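PDB 1JYK: CTP:phosphocholine Cytidylyltransferase from Streptococcus pneumoniae, which catalyses the transfer of a cytidylyl group from CTP to phosphocholine, giving CDP-choline and pyrophosphate. Local coordinates for residues A[46-60]-A[80-92]. Numbering follows the deposited sequence.
Sequences TPKALVQVNQKPLIE and YLKEQFDYLKEKY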
# COMPACT_ATOMS: atom_id res chain seq x y z
N THR A 46 10.35 -6.51 -15.72
CA THR A 46 10.00 -7.08 -14.42
C THR A 46 9.04 -6.16 -13.70
O THR A 46 9.28 -4.96 -13.61
CB THR A 46 11.23 -7.25 -13.53
OG1 THR A 46 12.21 -8.04 -14.21
CG2 THR A 46 10.85 -7.93 -12.22
N PRO A 47 7.92 -6.71 -13.19
CA PRO A 47 6.99 -5.84 -12.47
C PRO A 47 7.72 -5.37 -11.20
O PRO A 47 8.52 -6.12 -10.63
CB PRO A 47 5.80 -6.75 -12.18
CG PRO A 47 6.34 -8.14 -12.27
CD PRO A 47 7.46 -8.10 -13.26
N LYS A 48 7.46 -4.15 -10.75
CA LYS A 48 8.17 -3.66 -9.58
C LYS A 48 8.04 -4.51 -8.32
O LYS A 48 8.97 -4.57 -7.52
CB LYS A 48 7.79 -2.20 -9.30
CG LYS A 48 6.40 -1.98 -8.79
CD LYS A 48 6.07 -0.50 -8.82
CE LYS A 48 4.67 -0.26 -8.30
NZ LYS A 48 4.49 1.16 -7.87
N ALA A 49 6.90 -5.19 -8.15
CA ALA A 49 6.71 -6.03 -6.96
C ALA A 49 7.64 -7.24 -6.99
O ALA A 49 7.91 -7.85 -5.94
CB ALA A 49 5.25 -6.51 -6.87
N LEU A 50 8.14 -7.57 -8.17
CA LEU A 50 9.02 -8.73 -8.32
C LEU A 50 10.50 -8.38 -8.53
O LEU A 50 11.32 -9.25 -8.81
CB LEU A 50 8.50 -9.63 -9.44
CG LEU A 50 7.10 -10.22 -9.19
CD1 LEU A 50 6.74 -11.15 -10.33
CD2 LEU A 50 7.05 -10.97 -7.86
N VAL A 51 10.83 -7.10 -8.40
CA VAL A 51 12.22 -6.67 -8.53
C VAL A 51 12.92 -7.33 -7.33
O VAL A 51 12.38 -7.34 -6.22
CB VAL A 51 12.34 -5.13 -8.46
CG1 VAL A 51 13.76 -4.72 -8.08
CG2 VAL A 51 11.98 -4.53 -9.81
N GLN A 52 14.09 -7.91 -7.55
CA GLN A 52 14.79 -8.59 -6.47
C GLN A 52 15.81 -7.76 -5.70
O GLN A 52 16.65 -7.08 -6.29
CB GLN A 52 15.46 -9.85 -7.00
CG GLN A 52 14.55 -10.70 -7.87
CD GLN A 52 15.17 -12.01 -8.27
OE1 GLN A 52 16.15 -12.46 -7.68
NE2 GLN A 52 14.59 -12.65 -9.28
N VAL A 53 15.72 -7.81 -4.38
CA VAL A 53 16.68 -7.12 -3.52
C VAL A 53 17.27 -8.24 -2.69
O VAL A 53 16.54 -9.08 -2.16
CB VAL A 53 16.01 -6.03 -2.62
CG1 VAL A 53 15.26 -5.04 -3.49
CG2 VAL A 53 15.08 -6.66 -1.60
N ASN A 54 18.59 -8.27 -2.62
CA ASN A 54 19.28 -9.33 -1.90
C ASN A 54 18.79 -10.66 -2.47
O ASN A 54 18.52 -11.61 -1.72
CB ASN A 54 18.98 -9.26 -0.40
CG ASN A 54 20.06 -9.91 0.44
OD1 ASN A 54 21.18 -10.12 -0.02
ND2 ASN A 54 19.73 -10.24 1.68
N GLN A 55 18.67 -10.70 -3.79
CA GLN A 55 18.26 -11.90 -4.53
C GLN A 55 16.89 -12.48 -4.21
O GLN A 55 16.69 -13.69 -4.35
CB GLN A 55 19.32 -13.00 -4.35
CG GLN A 55 20.73 -12.60 -4.79
CD GLN A 55 20.79 -12.10 -6.24
OE1 GLN A 55 21.61 -11.23 -6.57
NE2 GLN A 55 19.92 -12.64 -7.10
N LYS A 56 15.96 -11.64 -3.79
CA LYS A 56 14.61 -12.11 -3.45
C LYS A 56 13.58 -11.06 -3.86
O LYS A 56 13.72 -9.89 -3.51
CB LYS A 56 14.53 -12.38 -1.95
CG LYS A 56 13.19 -12.89 -1.46
CD LYS A 56 13.30 -13.39 -0.02
CE LYS A 56 11.96 -13.85 0.52
NZ LYS A 56 11.56 -15.13 -0.11
N PRO A 57 12.53 -11.46 -4.61
CA PRO A 57 11.50 -10.49 -5.03
C PRO A 57 10.95 -9.72 -3.84
O PRO A 57 10.64 -10.30 -2.80
CB PRO A 57 10.44 -11.36 -5.69
CG PRO A 57 11.19 -12.56 -6.18
CD PRO A 57 12.26 -12.81 -5.14
N LEU A 58 10.82 -8.40 -4.00
CA LEU A 58 10.32 -7.53 -2.94
C LEU A 58 9.05 -8.02 -2.26
O LEU A 58 8.97 -8.04 -1.03
CB LEU A 58 10.06 -6.13 -3.49
CG LEU A 58 11.25 -5.18 -3.64
CD1 LEU A 58 10.78 -3.92 -4.34
CD2 LEU A 58 11.82 -4.85 -2.28
N ILE A 59 8.06 -8.42 -3.05
CA ILE A 59 6.79 -8.86 -2.49
C ILE A 59 6.90 -10.08 -1.58
O ILE A 59 6.08 -10.26 -0.68
CB ILE A 59 5.75 -9.12 -3.62
CG1 ILE A 59 4.34 -9.14 -3.03
CG2 ILE A 59 6.07 -10.42 -4.35
CD1 ILE A 59 3.25 -8.95 -4.07
N GLU A 60 7.90 -10.93 -1.82
CA GLU A 60 8.06 -12.12 -0.99
C GLU A 60 8.41 -11.75 0.46
O GLU A 60 7.96 -12.40 1.40
CB GLU A 60 9.14 -13.04 -1.57
CG GLU A 60 8.65 -13.79 -2.81
CD GLU A 60 9.62 -14.85 -3.30
OE1 GLU A 60 10.65 -15.10 -2.64
OE2 GLU A 60 9.33 -15.45 -4.36
N TYR A 80 0.39 -5.19 -14.85
CA TYR A 80 1.58 -5.16 -15.69
C TYR A 80 2.40 -6.44 -15.47
O TYR A 80 2.78 -6.74 -14.34
CB TYR A 80 2.41 -3.93 -15.32
CG TYR A 80 3.70 -3.79 -16.09
CD1 TYR A 80 4.92 -3.75 -15.42
CD2 TYR A 80 3.70 -3.69 -17.48
CE1 TYR A 80 6.12 -3.60 -16.11
CE2 TYR A 80 4.89 -3.54 -18.18
CZ TYR A 80 6.09 -3.50 -17.50
OH TYR A 80 7.27 -3.37 -18.19
N LEU A 81 2.67 -7.17 -16.55
CA LEU A 81 3.43 -8.43 -16.49
C LEU A 81 2.91 -9.40 -15.42
O LEU A 81 3.68 -10.11 -14.76
CB LEU A 81 4.92 -8.13 -16.24
CG LEU A 81 5.61 -7.17 -17.22
CD1 LEU A 81 7.04 -6.89 -16.77
CD2 LEU A 81 5.60 -7.76 -18.62
N LYS A 82 1.59 -9.45 -15.28
CA LYS A 82 0.94 -10.29 -14.28
C LYS A 82 1.31 -11.77 -14.28
O LYS A 82 1.28 -12.42 -13.23
CB LYS A 82 -0.58 -10.14 -14.37
CG LYS A 82 -1.18 -10.74 -15.62
CD LYS A 82 -2.69 -10.56 -15.63
CE LYS A 82 -3.32 -11.29 -16.79
NZ LYS A 82 -2.82 -10.74 -18.07
N GLU A 83 1.66 -12.31 -15.45
CA GLU A 83 2.01 -13.73 -15.53
C GLU A 83 3.22 -14.11 -14.68
O GLU A 83 3.41 -15.28 -14.35
CB GLU A 83 2.23 -14.14 -16.99
CG GLU A 83 3.38 -13.42 -17.70
CD GLU A 83 3.01 -12.03 -18.20
OE1 GLU A 83 1.80 -11.68 -18.22
OE2 GLU A 83 3.93 -11.27 -18.58
N GLN A 84 4.03 -13.13 -14.29
CA GLN A 84 5.19 -13.42 -13.47
C GLN A 84 4.80 -13.68 -12.02
O GLN A 84 5.59 -14.21 -11.24
CB GLN A 84 6.21 -12.28 -13.56
CG GLN A 84 6.86 -12.19 -14.94
CD GLN A 84 8.02 -11.20 -15.01
OE1 GLN A 84 8.77 -11.04 -14.04
NE2 GLN A 84 8.17 -10.55 -16.15
N PHE A 85 3.56 -13.33 -11.66
CA PHE A 85 3.06 -13.52 -10.29
C PHE A 85 2.41 -14.89 -10.05
O PHE A 85 2.20 -15.28 -8.90
CB PHE A 85 2.00 -12.46 -9.96
CG PHE A 85 2.55 -11.07 -9.81
CD1 PHE A 85 2.84 -10.55 -8.55
CD2 PHE A 85 2.76 -10.26 -10.93
CE1 PHE A 85 3.33 -9.25 -8.40
CE2 PHE A 85 3.25 -8.96 -10.79
CZ PHE A 85 3.54 -8.45 -9.53
N ASP A 86 2.09 -15.61 -11.11
CA ASP A 86 1.42 -16.90 -10.98
C ASP A 86 1.99 -17.88 -9.97
O ASP A 86 1.23 -18.48 -9.19
CB ASP A 86 1.32 -17.57 -12.34
CG ASP A 86 0.27 -16.93 -13.23
OD1 ASP A 86 -0.73 -16.41 -12.70
OD2 ASP A 86 0.46 -16.94 -14.46
N TYR A 87 3.30 -18.05 -9.97
CA TYR A 87 3.96 -18.98 -9.04
C TYR A 87 3.65 -18.73 -7.56
O TYR A 87 3.78 -19.64 -6.74
CB TYR A 87 5.48 -18.95 -9.24
CG TYR A 87 6.18 -17.79 -8.55
CD1 TYR A 87 6.97 -18.01 -7.42
CD2 TYR A 87 6.05 -16.48 -9.02
CE1 TYR A 87 7.62 -16.95 -6.77
CE2 TYR A 87 6.69 -15.42 -8.39
CZ TYR A 87 7.47 -15.66 -7.27
OH TYR A 87 8.11 -14.60 -6.64
N LEU A 88 3.24 -17.50 -7.22
CA LEU A 88 2.95 -17.16 -5.83
C LEU A 88 1.71 -17.84 -5.27
O LEU A 88 1.57 -17.99 -4.06
CB LEU A 88 2.81 -15.63 -5.68
CG LEU A 88 4.06 -14.79 -5.96
CD1 LEU A 88 3.66 -13.32 -6.08
CD2 LEU A 88 5.10 -14.97 -4.85
N LYS A 89 0.80 -18.26 -6.14
CA LYS A 89 -0.40 -18.93 -5.67
C LYS A 89 -0.08 -20.24 -4.96
O LYS A 89 -0.57 -20.50 -3.86
CB LYS A 89 -1.35 -19.16 -6.84
CG LYS A 89 -1.84 -17.88 -7.47
CD LYS A 89 -2.91 -18.16 -8.51
CE LYS A 89 -2.31 -18.85 -9.72
NZ LYS A 89 -3.29 -18.94 -10.84
N GLU A 90 0.76 -21.07 -5.57
CA GLU A 90 1.12 -22.33 -4.94
C GLU A 90 2.25 -22.15 -3.92
O GLU A 90 2.42 -22.96 -3.01
CB GLU A 90 1.50 -23.36 -6.01
CG GLU A 90 0.32 -24.25 -6.43
CD GLU A 90 0.61 -25.14 -7.63
OE1 GLU A 90 1.80 -25.33 -7.96
OE2 GLU A 90 -0.35 -25.65 -8.23
N LYS A 91 3.03 -21.09 -4.07
CA LYS A 91 4.12 -20.86 -3.13
C LYS A 91 3.64 -20.32 -1.78
O LYS A 91 4.19 -20.69 -0.74
CB LYS A 91 5.13 -19.88 -3.72
CG LYS A 91 6.36 -19.68 -2.84
CD LYS A 91 7.46 -18.97 -3.60
CE LYS A 91 8.62 -18.62 -2.69
NZ LYS A 91 9.87 -18.36 -3.44
N TYR A 92 2.61 -19.48 -1.80
CA TYR A 92 2.10 -18.87 -0.57
C TYR A 92 0.60 -18.98 -0.32
O TYR A 92 0.14 -18.66 0.78
CB TYR A 92 2.49 -17.39 -0.50
CG TYR A 92 3.97 -17.13 -0.51
CD1 TYR A 92 4.57 -16.53 -1.62
CD2 TYR A 92 4.76 -17.43 0.59
CE1 TYR A 92 5.93 -16.23 -1.62
CE2 TYR A 92 6.12 -17.14 0.60
CZ TYR A 92 6.69 -16.53 -0.51
OH TYR A 92 8.02 -16.19 -0.51
O HOH W 1 11.41 -10.49 -14.73
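Pro47, Ala49 and Leu50 pack around the ring of Phe85, and Glu60 gathers polar partners further along: an apolar core with a charged flank, in the Rossmann-like alpha/beta fold of the nucleotidyltransferases. The contact joins residues 46-60, which pass through a beta hairpin into helix 58-68, with residues 80-92, which follow strand 74-78 and enter helix 87-92. Ile59 and Glu60 bring the start of helix 58-68 against helix 87-92, next to the parallel strands 27-32, 74-78 and 95-98. Leu50 lays CD1 squarely over one face of Phe85, 4.0 Å from the ring centroid and 5° off the normal, a CH-pi contact. At the ring's edge sit Ala49 CB, 3.7 Å from Phe85 CE1, and Ile59 CD1, while Pro47 brings CG obliquely to within 3.5 Å of Phe85 CE2. Ala32 of strand 27-32 also touches this phenylalanine. Toward the start of both segments, Leu81 packs CD1 on the ring of Pro47, and a water bridges Thr46 OG1 and Gln84 OE1; the amide nitrogen of Gln84 is held by the backbone oxygen of Asn45.

The polar flank belongs to Glu60, a knob among Tyr87, Leu88, Lys91 and Tyr92. Its extended chain carries the carboxylate to within reach of Lys56 and Lys91, forming a salt-bridge network. Lys56 NZ forms a salt bridge with Glu60 OE1 at 2.7 Å and also pairs with Glu64, which in turn bonds Tyr92 OH. Tyr92 turns its edge to the aliphatic part of Glu60, with its OH 3.4 Å from Glu60 CG. Two positive charges probably stabilise the buried carboxylate as an anion. OE2 accepts twice, from opposite faces: Lys91 NZ makes a hydrogen-bonded salt bridge from above the carboxylate plane, 3.1 Å, and Tyr87 OH donates on the anti side, 2.7 Å from Glu60 OE2.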